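Local coordinates for putative uncharacterized protein (Cyanothece, PDB 3CSX) that is of unknown function but is a metalloprotein associated with nitrogen fixation, at residues Asp19-Val24 with Lys71-Trp76; Arg25-Lys30 with Arg64-Leu69. All coordinates share one frame; numbering follows the deposited sequence.

In the fold
Both contacts join helix 14-44 to helix 52-77 of one antiparallel helical hairpin. Their centres are about 10 Å apart. Contact 2 lies about 3 Å from the centre of the chain, and contact 1 lies about 12 Å from it, toward the end of the hairpin that carries the two termini. Each is centred on a leucine pair, Leu20 with Leu73 and Leu27 with Leu66, and each pair is seven residues along from the other. Leu69 ties them together: its CD1 is 3.6 Å from Lys23 CE and its CB is 3.7 Å from Val24 CG2. Both contacts also touch the second subunit.

Contact 1 of 2, residues Asp19-Val24 with Lys71-Trp76; sequences DLKKKV and KKLNIW
Leu20 has CG anti to the backbone N (chi1 -179°), and its bond from CA to CB points toward helix segment 71-76. Trp76, in turn, has CG anti to its carbonyl carbon, beside the backbone N (chi1 -83°), and its ring presents a face to the leucine. Leu20 CD2 makes a CH-pi contact there, 3.9 Å from the centroid of the six-membered ring. It sits nearer the ring's border than its middle, with CE3 the nearest ring atom at 3.5 Å. Lys72 CG lies against the same face of the indole from within its own helix.

Leu20 CD2 also comes 3.5 Å from Leu73 CA and 3.7 Å from Leu73 CB. The two leucine side chains run past one another in opposite senses. Lys72 bends at chi3 and has CE 3.9 Å from both Leu20 CD1 and CD2, so this methylene lies against both methyls of Leu20. At the border, Lys21 CG packs on Leu73 CD1 at 4.0 Å, the side chains crossing at about a right angle.

With Leu69 also touching Leu20, the four residues around it are spaced as a knobs-into-holes socket. The short segments run antiparallel, at 160°. Leu73 also meets Val17 and Trp76 meets Ala16, both on helix 14-44. Trp76 further packs on Arg25 of the second subunit.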
loop_
_atom_site.group_PDB
_atom_site.type_symbol
_atom_site.label_atom_id
_atom_site.label_comp_id
_atom_site.label_asym_id
_atom_site.label_seq_id
_atom_site.Cartn_x
_atom_site.Cartn_y
_atom_site.Cartn_z
ATOM N N ASP B 19 5.236 -17.464 -3.405
ATOM C CA ASP B 19 4.747 -16.906 -4.656
ATOM C C ASP B 19 4.739 -15.371 -4.658
ATOM O O ASP B 19 5.204 -14.759 -5.609
ATOM C CB ASP B 19 3.343 -17.449 -4.966
ATOM C CG ASP B 19 3.347 -18.950 -5.244
ATOM O OD1 ASP B 19 4.450 -19.515 -5.513
ATOM O OD2 ASP B 19 2.255 -19.553 -5.190
ATOM N N LEU B 20 4.192 -14.772 -3.605
ATOM C CA LEU B 20 4.121 -13.305 -3.494
ATOM C C LEU B 20 5.530 -12.712 -3.467
ATOM O O LEU B 20 5.807 -11.730 -4.163
ATOM C CB LEU B 20 3.342 -12.895 -2.230
ATOM C CG LEU B 20 3.132 -11.396 -1.938
ATOM C CD1 LEU B 20 2.514 -10.652 -3.125
ATOM C CD2 LEU B 20 2.257 -11.209 -0.721
ATOM N N LYS B 21 6.426 -13.329 -2.695
ATOM C CA LYS B 21 7.851 -12.951 -2.725
ATOM C C LYS B 21 8.417 -12.900 -4.125
ATOM O O LYS B 21 9.183 -11.980 -4.460
ATOM C CB LYS B 21 8.707 -13.904 -1.873
ATOM C CG LYS B 21 8.515 -13.755 -0.397
ATOM C CD LYS B 21 9.732 -14.262 0.404
ATOM C CE LYS B 21 9.622 -13.801 1.859
ATOM N NZ LYS B 21 10.928 -13.787 2.592
ATOM N N LYS B 22 8.045 -13.891 -4.943
ATOM C CA LYS B 22 8.505 -14.006 -6.321
ATOM C C LYS B 22 7.955 -12.874 -7.196
ATOM O O LYS B 22 8.668 -12.300 -8.018
ATOM C CB LYS B 22 8.101 -15.379 -6.891
ATOM C CG LYS B 22 8.624 -15.675 -8.313
ATOM C CD LYS B 22 10.118 -16.053 -8.296
ATOM C CE LYS B 22 10.798 -15.708 -9.621
ATOM N NZ LYS B 22 9.827 -15.662 -10.748
ATOM N N LYS B 23 6.676 -12.573 -7.009
ATOM C CA LYS B 23 6.010 -11.520 -7.733
ATOM C C LYS B 23 6.663 -10.192 -7.351
ATOM O O LYS B 23 6.953 -9.358 -8.209
ATOM C CB LYS B 23 4.536 -11.528 -7.340
ATOM C CG LYS B 23 3.651 -10.534 -8.054
ATOM C CD LYS B 23 2.227 -10.749 -7.596
ATOM C CE LYS B 23 1.270 -9.679 -8.132
ATOM N NZ LYS B 23 1.184 -9.641 -9.650
ATOM N N VAL B 24 6.887 -9.998 -6.059
ATOM C CA VAL B 24 7.468 -8.754 -5.592
ATOM C C VAL B 24 8.842 -8.543 -6.204
ATOM O O VAL B 24 9.157 -7.448 -6.639
ATOM C CB VAL B 24 7.489 -8.657 -4.063
ATOM C CG1 VAL B 24 8.497 -7.597 -3.590
ATOM C CG2 VAL B 24 6.098 -8.363 -3.533
ATOM N N LYS B 71 3.432 -4.356 1.440
ATOM C CA LYS B 71 2.567 -4.255 2.631
ATOM C C LYS B 71 1.718 -5.513 2.840
ATOM O O LYS B 71 1.594 -5.975 3.967
ATOM C CB LYS B 71 1.670 -3.022 2.530
ATOM C CG LYS B 71 2.460 -1.711 2.684
ATOM C CD LYS B 71 1.662 -0.459 2.283
ATOM C CE LYS B 71 2.187 0.795 3.031
ATOM N NZ LYS B 71 3.702 0.808 3.161
ATOM N N LYS B 72 1.137 -6.051 1.757
ATOM C CA LYS B 72 0.405 -7.324 1.815
ATOM C C LYS B 72 1.312 -8.444 2.327
ATOM O O LYS B 72 0.917 -9.203 3.227
ATOM C CB LYS B 72 -0.187 -7.706 0.432
ATOM C CG LYS B 72 -1.178 -8.875 0.495
ATOM C CD LYS B 72 -1.963 -9.069 -0.793
ATOM C CE LYS B 72 -1.121 -9.754 -1.903
ATOM N NZ LYS B 72 -1.925 -9.810 -3.153
ATOM N N LEU B 73 2.520 -8.537 1.756
ATOM C CA LEU B 73 3.501 -9.568 2.159
ATOM C C LEU B 73 3.777 -9.510 3.657
ATOM O O LEU B 73 3.708 -10.533 4.352
ATOM C CB LEU B 73 4.810 -9.449 1.368
ATOM C CG LEU B 73 5.961 -10.410 1.749
ATOM C CD1 LEU B 73 5.537 -11.858 1.564
ATOM C CD2 LEU B 73 7.199 -10.127 0.935
ATOM N N ASN B 74 4.049 -8.320 4.167
ATOM C CA ASN B 74 4.275 -8.177 5.608
ATOM C C ASN B 74 3.081 -8.684 6.404
ATOM O O ASN B 74 3.246 -9.485 7.336
ATOM C CB ASN B 74 4.615 -6.737 5.991
ATOM C CG ASN B 74 6.020 -6.335 5.591
ATOM O OD1 ASN B 74 6.971 -7.122 5.710
ATOM N ND2 ASN B 74 6.169 -5.092 5.115
ATOM N N ILE B 75 1.881 -8.260 6.011
ATOM C CA ILE B 75 0.649 -8.705 6.680
ATOM C C ILE B 75 0.485 -10.226 6.600
ATOM O O ILE B 75 0.160 -10.864 7.610
ATOM C CB ILE B 75 -0.608 -7.978 6.138
ATOM C CG1 ILE B 75 -0.719 -6.574 6.755
ATOM C CG2 ILE B 75 -1.888 -8.754 6.448
ATOM C CD1 ILE B 75 -1.492 -5.567 5.885
ATOM N N TRP B 76 0.732 -10.801 5.423
ATOM C CA TRP B 76 0.615 -12.247 5.221
ATOM C C TRP B 76 1.565 -13.025 6.126
ATOM O O TRP B 76 1.141 -13.936 6.868
ATOM C CB TRP B 76 0.895 -12.608 3.760
ATOM C CG TRP B 76 -0.288 -12.433 2.855
ATOM C CD1 TRP B 76 -1.418 -11.711 3.104
ATOM C CD2 TRP B 76 -0.435 -12.975 1.532
ATOM N NE1 TRP B 76 -2.275 -11.792 2.020
ATOM C CE2 TRP B 76 -1.685 -12.539 1.037
ATOM C CE3 TRP B 76 0.368 -13.792 0.723
ATOM C CZ2 TRP B 76 -2.159 -12.905 -0.225
ATOM C CZ3 TRP B 76 -0.093 -14.141 -0.534
ATOM C CH2 TRP B 76 -1.355 -13.701 -0.997
#

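Contact 2 of 2, residues Arg25-Lys30 with Arg64-Leu69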
loop_
_atom_site.group_PDB
_atom_site.type_symbol
_atom_site.label_atom_id
_atom_site.label_comp_id
_atom_site.label_asym_id
_atom_site.label_seq_id
_atom_site.Cartn_x
_atom_site.Cartn_y
_atom_site.Cartn_z
ATOM N N ARG B 25 9.666 -9.589 -6.241
ATOM C CA ARG B 25 10.999 -9.477 -6.847
ATOM C C ARG B 25 10.979 -9.134 -8.330
ATOM O O ARG B 25 11.752 -8.311 -8.765
ATOM C CB ARG B 25 11.816 -10.756 -6.616
ATOM C CG ARG B 25 13.233 -10.672 -7.156
ATOM C CD ARG B 25 13.905 -12.032 -7.078
ATOM N NE ARG B 25 15.363 -11.920 -7.170
ATOM C CZ ARG B 25 16.175 -11.685 -6.141
ATOM N NH1 ARG B 25 15.684 -11.511 -4.921
ATOM N NH2 ARG B 25 17.490 -11.613 -6.339
ATOM N N LYS B 26 10.131 -9.777 -9.140
ATOM C CA LYS B 26 10.051 -9.366 -10.541
ATOM C C LYS B 26 9.609 -7.893 -10.734
ATOM O O LYS B 26 10.108 -7.150 -11.620
ATOM C CB LYS B 26 9.181 -10.341 -11.357
ATOM C CG LYS B 26 9.799 -11.747 -11.474
ATOM C CD LYS B 26 8.834 -12.738 -12.136
ATOM C CE LYS B 26 8.935 -12.700 -13.677
ATOM N NZ LYS B 26 9.731 -13.872 -14.159
ATOM N N LEU B 27 8.660 -7.470 -9.906
ATOM C CA LEU B 27 8.140 -6.135 -9.992
ATOM C C LEU B 27 9.154 -5.105 -9.502
ATOM O O LEU B 27 9.213 -4.000 -10.028
ATOM C CB LEU B 27 6.862 -6.013 -9.171
ATOM C CG LEU B 27 6.011 -4.793 -9.479
ATOM C CD1 LEU B 27 5.543 -4.777 -10.957
ATOM C CD2 LEU B 27 4.820 -4.808 -8.494
ATOM N N ASN B 28 9.953 -5.477 -8.514
ATOM C CA ASN B 28 10.977 -4.551 -8.006
ATOM C C ASN B 28 11.952 -4.209 -9.128
ATOM O O ASN B 28 12.356 -3.061 -9.255
ATOM C CB ASN B 28 11.652 -5.112 -6.747
ATOM C CG ASN B 28 12.531 -4.102 -6.055
ATOM O OD1 ASN B 28 13.748 -4.223 -6.083
ATOM N ND2 ASN B 28 11.931 -3.095 -5.441
ATOM N N SER B 29 12.253 -5.192 -9.998
ATOM C CA SER B 29 13.098 -4.956 -11.173
ATOM C C SER B 29 12.483 -4.002 -12.166
ATOM O O SER B 29 13.177 -3.100 -12.643
ATOM C CB SER B 29 13.455 -6.272 -11.875
ATOM O OG SER B 29 14.051 -7.139 -10.944
ATOM N N LYS B 30 11.176 -4.180 -12.446
ATOM C CA LYS B 30 10.468 -3.356 -13.391
ATOM C C LYS B 30 10.370 -1.932 -12.852
ATOM O O LYS B 30 10.493 -0.964 -13.595
ATOM C CB LYS B 30 9.053 -3.882 -13.620
ATOM C CG LYS B 30 8.928 -5.131 -14.525
ATOM C CD LYS B 30 9.594 -4.930 -15.874
ATOM C CE LYS B 30 8.684 -4.215 -16.863
ATOM N NZ LYS B 30 9.261 -4.242 -18.240
ATOM N N ARG B 64 3.304 2.195 -6.800
ATOM C CA ARG B 64 2.110 1.995 -5.972
ATOM C C ARG B 64 1.789 0.529 -5.889
ATOM O O ARG B 64 1.487 0.007 -4.813
ATOM C CB ARG B 64 0.883 2.720 -6.533
ATOM C CG ARG B 64 -0.340 2.507 -5.615
ATOM C CD ARG B 64 -1.508 3.276 -6.148
ATOM N NE ARG B 64 -2.743 3.095 -5.369
ATOM C CZ ARG B 64 -2.999 3.648 -4.174
ATOM N NH1 ARG B 64 -2.110 4.418 -3.564
ATOM N NH2 ARG B 64 -4.157 3.406 -3.577
ATOM N N GLU B 65 1.819 -0.160 -7.038
ATOM C CA GLU B 65 1.526 -1.600 -6.988
ATOM C C GLU B 65 2.567 -2.336 -6.123
ATOM O O GLU B 65 2.261 -3.239 -5.320
ATOM C CB GLU B 65 1.455 -2.211 -8.404
ATOM C CG GLU B 65 0.897 -3.653 -8.344
ATOM C CD GLU B 65 1.232 -4.489 -9.583
ATOM O OE1 GLU B 65 1.931 -3.976 -10.472
ATOM O OE2 GLU B 65 0.769 -5.652 -9.662
ATOM N N LEU B 66 3.817 -1.988 -6.320
ATOM C CA LEU B 66 4.875 -2.601 -5.547
ATOM C C LEU B 66 4.676 -2.405 -4.039
ATOM O O LEU B 66 4.887 -3.332 -3.245
ATOM C CB LEU B 66 6.233 -2.046 -5.991
ATOM C CG LEU B 66 7.469 -2.700 -5.356
ATOM C CD1 LEU B 66 7.587 -4.202 -5.617
ATOM C CD2 LEU B 66 8.707 -1.924 -5.898
ATOM N N ASP B 67 4.284 -1.202 -3.657
ATOM C CA ASP B 67 4.099 -0.856 -2.219
ATOM C C ASP B 67 2.922 -1.667 -1.669
ATOM O O ASP B 67 3.014 -2.249 -0.610
ATOM C CB ASP B 67 3.808 0.638 -2.122
ATOM C CG ASP B 67 3.809 1.178 -0.679
ATOM O OD1 ASP B 67 4.529 0.656 0.194
ATOM O OD2 ASP B 67 3.074 2.153 -0.466
ATOM N N GLN B 68 1.828 -1.757 -2.425
ATOM C CA GLN B 68 0.710 -2.611 -1.996
ATOM C C GLN B 68 1.124 -4.044 -1.762
ATOM O O GLN B 68 0.705 -4.667 -0.791
ATOM C CB GLN B 68 -0.464 -2.597 -3.008
ATOM C CG GLN B 68 -1.090 -1.236 -3.200
ATOM C CD GLN B 68 -2.152 -0.879 -2.155
ATOM O OE1 GLN B 68 -2.216 -1.478 -1.102
ATOM N NE2 GLN B 68 -2.992 0.117 -2.469
ATOM N N LEU B 69 1.947 -4.596 -2.656
ATOM C CA LEU B 69 2.291 -5.991 -2.523
ATOM C C LEU B 69 3.239 -6.191 -1.338
ATOM O O LEU B 69 3.118 -7.156 -0.580
ATOM C CB LEU B 69 2.888 -6.511 -3.825
ATOM C CG LEU B 69 1.919 -6.621 -5.003
ATOM C CD1 LEU B 69 2.758 -6.990 -6.243
ATOM C CD2 LEU B 69 0.813 -7.659 -4.714
#
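This contact belongs to the middle of a two-helix hairpin of the Rop-like family, where helix 14-44 and helix 52-77 pack antiparallel. The axes of the short segments approach to 9.9 Å, at 153° between their directions. Leu27 is the knob. It enters a socket made by Glu65, Leu66 and Leu69, with Ile62 one turn before Leu66 completing the knobs-into-holes pattern.

The bond from CA to CB of Leu27 points toward 64-69, and chi1 (-164°) sets CG anti to the backbone N. Its CD2 does most of the touching. It lies 3.7 Å from Leu66 CA and 3.8 Å from Leu69 CD1. Leu66 answers from the other helix: its CB is 4.0 Å from Leu27 CD2, and its CD2 is 3.5 Å from Asn28 ND2. That last pair is a plain van der Waals contact, with the amide nitrogen against a methyl. Leu66 also reaches Ala31, one turn further along helix 14-44.

Glu65 borders the socket. Its chain is extended beyond CG and crosses Leu27 at about a right angle. OE1 rests 3.6 Å from Leu27 CD2 and 3.7 Å from Leu27 CD1, and the carbons CG and CD lie near the same CD2. An alanine here would probably leave both Leu27 methyls without this cover and open a gap at that border of the socket.

Gln68 NE2 hydrogen bonds to Gln33 OE1 of the second subunit, and Arg64 packs on that same Gln33. No hydrogen bond or salt bridge spans the two segments. Their hold on each other therefore rests on apolar contact and fit, with polar groups of Asn28 and Glu65 lying against leucine methyls.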